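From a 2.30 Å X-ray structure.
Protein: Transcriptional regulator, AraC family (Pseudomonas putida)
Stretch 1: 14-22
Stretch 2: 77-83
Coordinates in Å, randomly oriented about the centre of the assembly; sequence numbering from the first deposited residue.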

ATOM      1  N   GLU A  14       9.644   8.930  -3.965  1.00 31.64           N
ATOM      2  CA  GLU A  14       9.990   8.787  -2.563  1.00 32.73           C
ATOM      3  C   GLU A  14       8.837   9.282  -1.689  1.00 30.43           C
ATOM      4  O   GLU A  14       8.242  10.324  -1.966  1.00 28.32           O
ATOM      5  N   HIS A  15       8.520   8.509  -0.652  1.00 28.48           N
ATOM      6  CA  HIS A  15       7.452   8.831   0.300  1.00 28.72           C
ATOM      7  C   HIS A  15       6.053   8.761  -0.316  1.00 26.52           C
ATOM      8  O   HIS A  15       5.136   9.456   0.119  1.00 27.33           O
ATOM      9  N   PHE A  16       5.901   7.909  -1.323  1.00 25.62           N
ATOM     10  CA  PHE A  16       4.624   7.735  -2.006  1.00 23.87           C
ATOM     11  C   PHE A  16       3.576   7.159  -1.051  1.00 23.21           C
ATOM     12  O   PHE A  16       3.890   6.333  -0.186  1.00 21.75           O
ATOM     13  N   SER A  17       2.338   7.612  -1.199  1.00 21.50           N
ATOM     14  CA  SER A  17       1.249   7.104  -0.375  1.00 21.18           C
ATOM     15  C   SER A  17       1.138   5.592  -0.622  1.00 21.44           C
ATOM     16  O   SER A  17       0.779   5.156  -1.717  1.00 21.29           O
HETATM   17  N   MSE A  18       1.457   4.781   0.377  1.00 21.27           N
HETATM   18  CA  MSE A  18       1.398   3.332   0.173  1.00 22.94           C
HETATM   19  C   MSE A  18      -0.024   2.808   0.013  1.00 23.01           C
HETATM   20  O   MSE A  18      -0.272   1.871  -0.755  1.00 22.86           O
ATOM     21  N   ALA A  19      -0.941   3.418   0.754  1.00 22.45           N
ATOM     22  CA  ALA A  19      -2.349   3.048   0.735  1.00 24.31           C
ATOM     23  C   ALA A  19      -2.979   3.377  -0.622  1.00 26.34           C
ATOM     24  O   ALA A  19      -3.871   2.664  -1.089  1.00 28.67           O
ATOM     25  N   SER A  20      -2.525   4.464  -1.242  1.00 22.59           N
ATOM     26  CA  SER A  20      -3.052   4.837  -2.541  1.00 23.27           C
ATOM     27  C   SER A  20      -2.602   3.785  -3.544  1.00 23.44           C
ATOM     28  O   SER A  20      -3.393   3.252  -4.327  1.00 23.13           O
ATOM     29  N   PHE A  21      -1.316   3.474  -3.498  1.00 23.24           N
ATOM     30  CA  PHE A  21      -0.755   2.502  -4.418  1.00 23.16           C
ATOM     31  C   PHE A  21      -1.298   1.078  -4.256  1.00 24.12           C
ATOM     32  O   PHE A  21      -1.662   0.439  -5.239  1.00 25.24           O
ATOM     33  N   THR A  22      -1.349   0.585  -3.023  1.00 25.47           N
ATOM     34  CA  THR A  22      -1.823  -0.771  -2.778  1.00 28.85           C
ATOM     35  C   THR A  22      -3.313  -0.967  -3.071  1.00 32.06           C
ATOM     36  O   THR A  22      -3.714  -2.033  -3.539  1.00 33.41           O
ATOM     37  N   VAL A  77       1.793   8.374 -11.990  1.00 22.41           N
ATOM     38  CA  VAL A  77       2.768   8.944 -11.080  1.00 21.07           C
ATOM     39  C   VAL A  77       2.181   8.885  -9.675  1.00 23.45           C
ATOM     40  O   VAL A  77       1.124   9.486  -9.384  1.00 22.33           O
ATOM     41  N   CYS A  78       2.860   8.140  -8.811  1.00 22.16           N
ATOM     42  CA  CYS A  78       2.414   7.984  -7.441  1.00 23.69           C
ATOM     43  C   CYS A  78       3.239   8.837  -6.486  1.00 23.73           C
ATOM     44  O   CYS A  78       4.460   8.670  -6.356  1.00 23.20           O
ATOM     45  N   GLY A  79       2.546   9.757  -5.832  1.00 24.28           N
ATOM     46  CA  GLY A  79       3.180  10.642  -4.883  1.00 24.98           C
ATOM     47  C   GLY A  79       2.636  10.425  -3.494  1.00 25.37           C
ATOM     48  O   GLY A  79       1.984   9.417  -3.210  1.00 25.43           O
ATOM     49  N   GLY A  80       2.908  11.383  -2.618  1.00 26.05           N
ATOM     50  CA  GLY A  80       2.460  11.287  -1.244  1.00 24.14           C
ATOM     51  C   GLY A  80       2.649  12.626  -0.576  1.00 26.20           C
ATOM     52  O   GLY A  80       3.213  13.541  -1.172  1.00 25.43           O
ATOM     53  N   LEU A  81       2.183  12.731   0.660  1.00 28.49           N
ATOM     54  CA  LEU A  81       2.271  13.958   1.442  1.00 32.47           C
ATOM     55  C   LEU A  81       3.682  14.520   1.531  1.00 34.52           C
ATOM     56  O   LEU A  81       3.905  15.709   1.274  1.00 35.05           O
ATOM     57  N   ARG A  82       4.629  13.663   1.895  1.00 34.16           N
ATOM     58  CA  ARG A  82       6.010  14.083   2.048  1.00 37.18           C
ATOM     59  C   ARG A  82       6.840  13.962   0.769  1.00 37.71           C
ATOM     60  O   ARG A  82       8.036  14.252   0.772  1.00 39.64           O
ATOM     61  N   THR A  83       6.207  13.550  -0.329  1.00 35.67           N
ATOM     62  CA  THR A  83       6.922  13.406  -1.596  1.00 33.09           C
ATOM     63  C   THR A  83       7.527  14.721  -2.071  1.00 33.46           C
ATOM     64  O   THR A  83       6.827  15.717  -2.264  1.00 31.95           O
TER

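This is a small contact, 345 Å² summed over both sides, built on one direct main-chain hydrogen bond, one from a side chain and two water bridges, in which the loop leading into a helix lies against a strand end and the type I turn from Gly-80 to Thr-83, with a few side chains packed around them.

The shorter of the two direct hydrogen bonds runs from Ser-17 N to Gly-79 O, at 2.7 Å with a nearly straight 172° angle at the hydrogen. The donor is the N-cap residue, right before the helix. Water 2 also links the two residues, donating to Ser-17 O (2.9 Å) and Gly-79 O (3.1 Å). The Ser-17 side chain (chi1 t) turns to its own stretch, where its OG shares a hydrogen bond with Ser-20 OG at 2.8 Å.

Gly-80 permits the close approach: its CA lies 3.5 Å from His-15 O, a CA-H...O contact with 151° at the hydrogen, and an ideal CB there would sit 2.1 Å from His-15 O and 2.8 Å from Ser-17 N, both clashes.

Beyond it, Thr-83, in the m rotamer, donates from OG1 to Glu-14 O at 3.0 Å. His-15 points toward the turn with chi1 m; its ring meets Arg-82 edge-on, CD2 lying 3.4 Å from Arg-82 O. Arg-82 starts toward the loop, its CB 4.0 Å from His-15 CB, but its end leads away. Water 1 bridges the same pair of residues through the main chain, accepting from Arg-82 N (2.7 Å) and donating to His-15 O (3.0 Å).

At the strand end the side-chain contacts are apolar. Cys-78 points toward stretch 1 with chi1 m, placing SG 4.2 Å from Phe-21 CD1 and 61° off the normal of that ring, an oblique approach. Phe-21 is t, whereas Phe-16 is p: its CB lies 4.5 Å from Cys-78 CB and 3.7 Å from Cys-78 O, but its ring leads away.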

ATOM      1  CB  GLU A  14      11.268   9.556  -2.236  1.00 37.97           C
ATOM      2  CG  GLU A  14      12.110   8.875  -1.157  1.00 46.36           C
ATOM      3  CD  GLU A  14      13.037   9.835  -0.433  1.00 51.96           C
ATOM      4  OE1 GLU A  14      12.533  10.847   0.094  1.00 53.40           O
ATOM      5  OE2 GLU A  14      14.263   9.579  -0.378  1.00 51.61           O
ATOM      6  CB  HIS A  15       7.689  10.220   0.917  1.00 29.12           C
ATOM      7  CG  HIS A  15       9.071  10.407   1.468  1.00 32.66           C
ATOM      8  ND1 HIS A  15       9.712   9.437   2.205  1.00 34.56           N
ATOM      9  CD2 HIS A  15       9.928  11.452   1.394  1.00 33.41           C
ATOM     10  CE1 HIS A  15      10.907   9.873   2.561  1.00 33.81           C
ATOM     11  NE2 HIS A  15      11.062  11.094   2.083  1.00 35.46           N
ATOM     12  CB  PHE A  16       4.801   6.784  -3.194  1.00 22.26           C
ATOM     13  CG  PHE A  16       5.053   5.341  -2.797  1.00 22.27           C
ATOM     14  CD1 PHE A  16       3.990   4.454  -2.639  1.00 19.09           C
ATOM     15  CD2 PHE A  16       6.352   4.870  -2.609  1.00 20.81           C
ATOM     16  CE1 PHE A  16       4.214   3.117  -2.309  1.00 20.82           C
ATOM     17  CE2 PHE A  16       6.592   3.535  -2.279  1.00 20.71           C
ATOM     18  CZ  PHE A  16       5.521   2.650  -2.128  1.00 23.79           C
ATOM     19  CB  SER A  17      -0.045   7.803  -0.770  1.00 17.59           C
ATOM     20  OG  SER A  17      -1.148   7.143  -0.189  1.00 19.49           O
HETATM   21  CB  MSE A  18       2.072   2.585   1.336  1.00 22.60           C
HETATM   22  CG  MSE A  18       1.960   1.070   1.225  1.00 22.99           C
HETATM   23 SE   MSE A  18       3.047   0.339  -0.006  1.00 23.01          SE
HETATM   24  CE  MSE A  18       4.395  -0.069   1.096  1.00 30.54           C
ATOM     25  CB  ALA A  19      -3.092   3.781   1.853  1.00 20.43           C
ATOM     26  CB  SER A  20      -2.527   6.216  -2.969  1.00 18.79           C
ATOM     27  OG  SER A  20      -3.139   7.239  -2.220  1.00 16.66           O
ATOM     28  CB  PHE A  21       0.764   2.480  -4.297  1.00 19.00           C
ATOM     29  CG  PHE A  21       1.421   1.488  -5.207  1.00 21.57           C
ATOM     30  CD1 PHE A  21       1.247   1.570  -6.587  1.00 22.50           C
ATOM     31  CD2 PHE A  21       2.199   0.465  -4.691  1.00 22.27           C
ATOM     32  CE1 PHE A  21       1.838   0.645  -7.426  1.00 22.92           C
ATOM     33  CE2 PHE A  21       2.798  -0.469  -5.527  1.00 20.78           C
ATOM     34  CZ  PHE A  21       2.620  -0.382  -6.892  1.00 20.81           C
ATOM     35  CB  THR A  22      -1.528  -1.219  -1.332  1.00 26.59           C
ATOM     36  OG1 THR A  22      -2.252  -0.395  -0.410  1.00 30.26           O
ATOM     37  CG2 THR A  22      -0.041  -1.114  -1.042  1.00 27.44           C
ATOM     38  CB  VAL A  77       3.112  10.416 -11.417  1.00 21.76           C
ATOM     39  CG1 VAL A  77       4.182  10.921 -10.432  1.00 21.61           C
ATOM     40  CG2 VAL A  77       3.621  10.530 -12.848  1.00 21.52           C
ATOM     41  CB  CYS A  78       2.488   6.517  -7.024  1.00 22.97           C
ATOM     42  SG  CYS A  78       1.579   5.420  -8.132  1.00 31.42           S
ATOM     43  CB  LEU A  81       1.750  13.709   2.862  1.00 32.33           C
ATOM     44  CG  LEU A  81       1.908  14.906   3.799  1.00 36.51           C
ATOM     45  CD1 LEU A  81       1.074  16.065   3.271  1.00 34.38           C
ATOM     46  CD2 LEU A  81       1.480  14.526   5.214  1.00 37.14           C
ATOM     47  CB  ARG A  82       6.651  13.290   3.196  1.00 39.09           C
ATOM     48  CG  ARG A  82       5.939  13.509   4.549  1.00 42.65           C
ATOM     49  CD  ARG A  82       6.183  14.920   5.090  1.00 46.10           C
ATOM     50  NE  ARG A  82       5.146  15.392   6.018  1.00 50.14           N
ATOM     51  CZ  ARG A  82       4.762  14.762   7.127  1.00 51.89           C
ATOM     52  NH1 ARG A  82       5.318  13.608   7.477  1.00 51.91           N
ATOM     53  NH2 ARG A  82       3.818  15.294   7.895  1.00 51.47           N
ATOM     54  CB  THR A  83       6.015  12.888  -2.719  1.00 31.63           C
ATOM     55  OG1 THR A  83       5.553  11.561  -2.411  1.00 33.05           O
ATOM     56  CG2 THR A  83       6.782  12.870  -4.030  1.00 28.26           C
TER
HETATM   57  O   HOH W   1       4.506  11.016   2.577  1.00 44.13           O
HETATM   58  O   HOH W   2       1.140   6.643  -4.216  1.00 44.10           O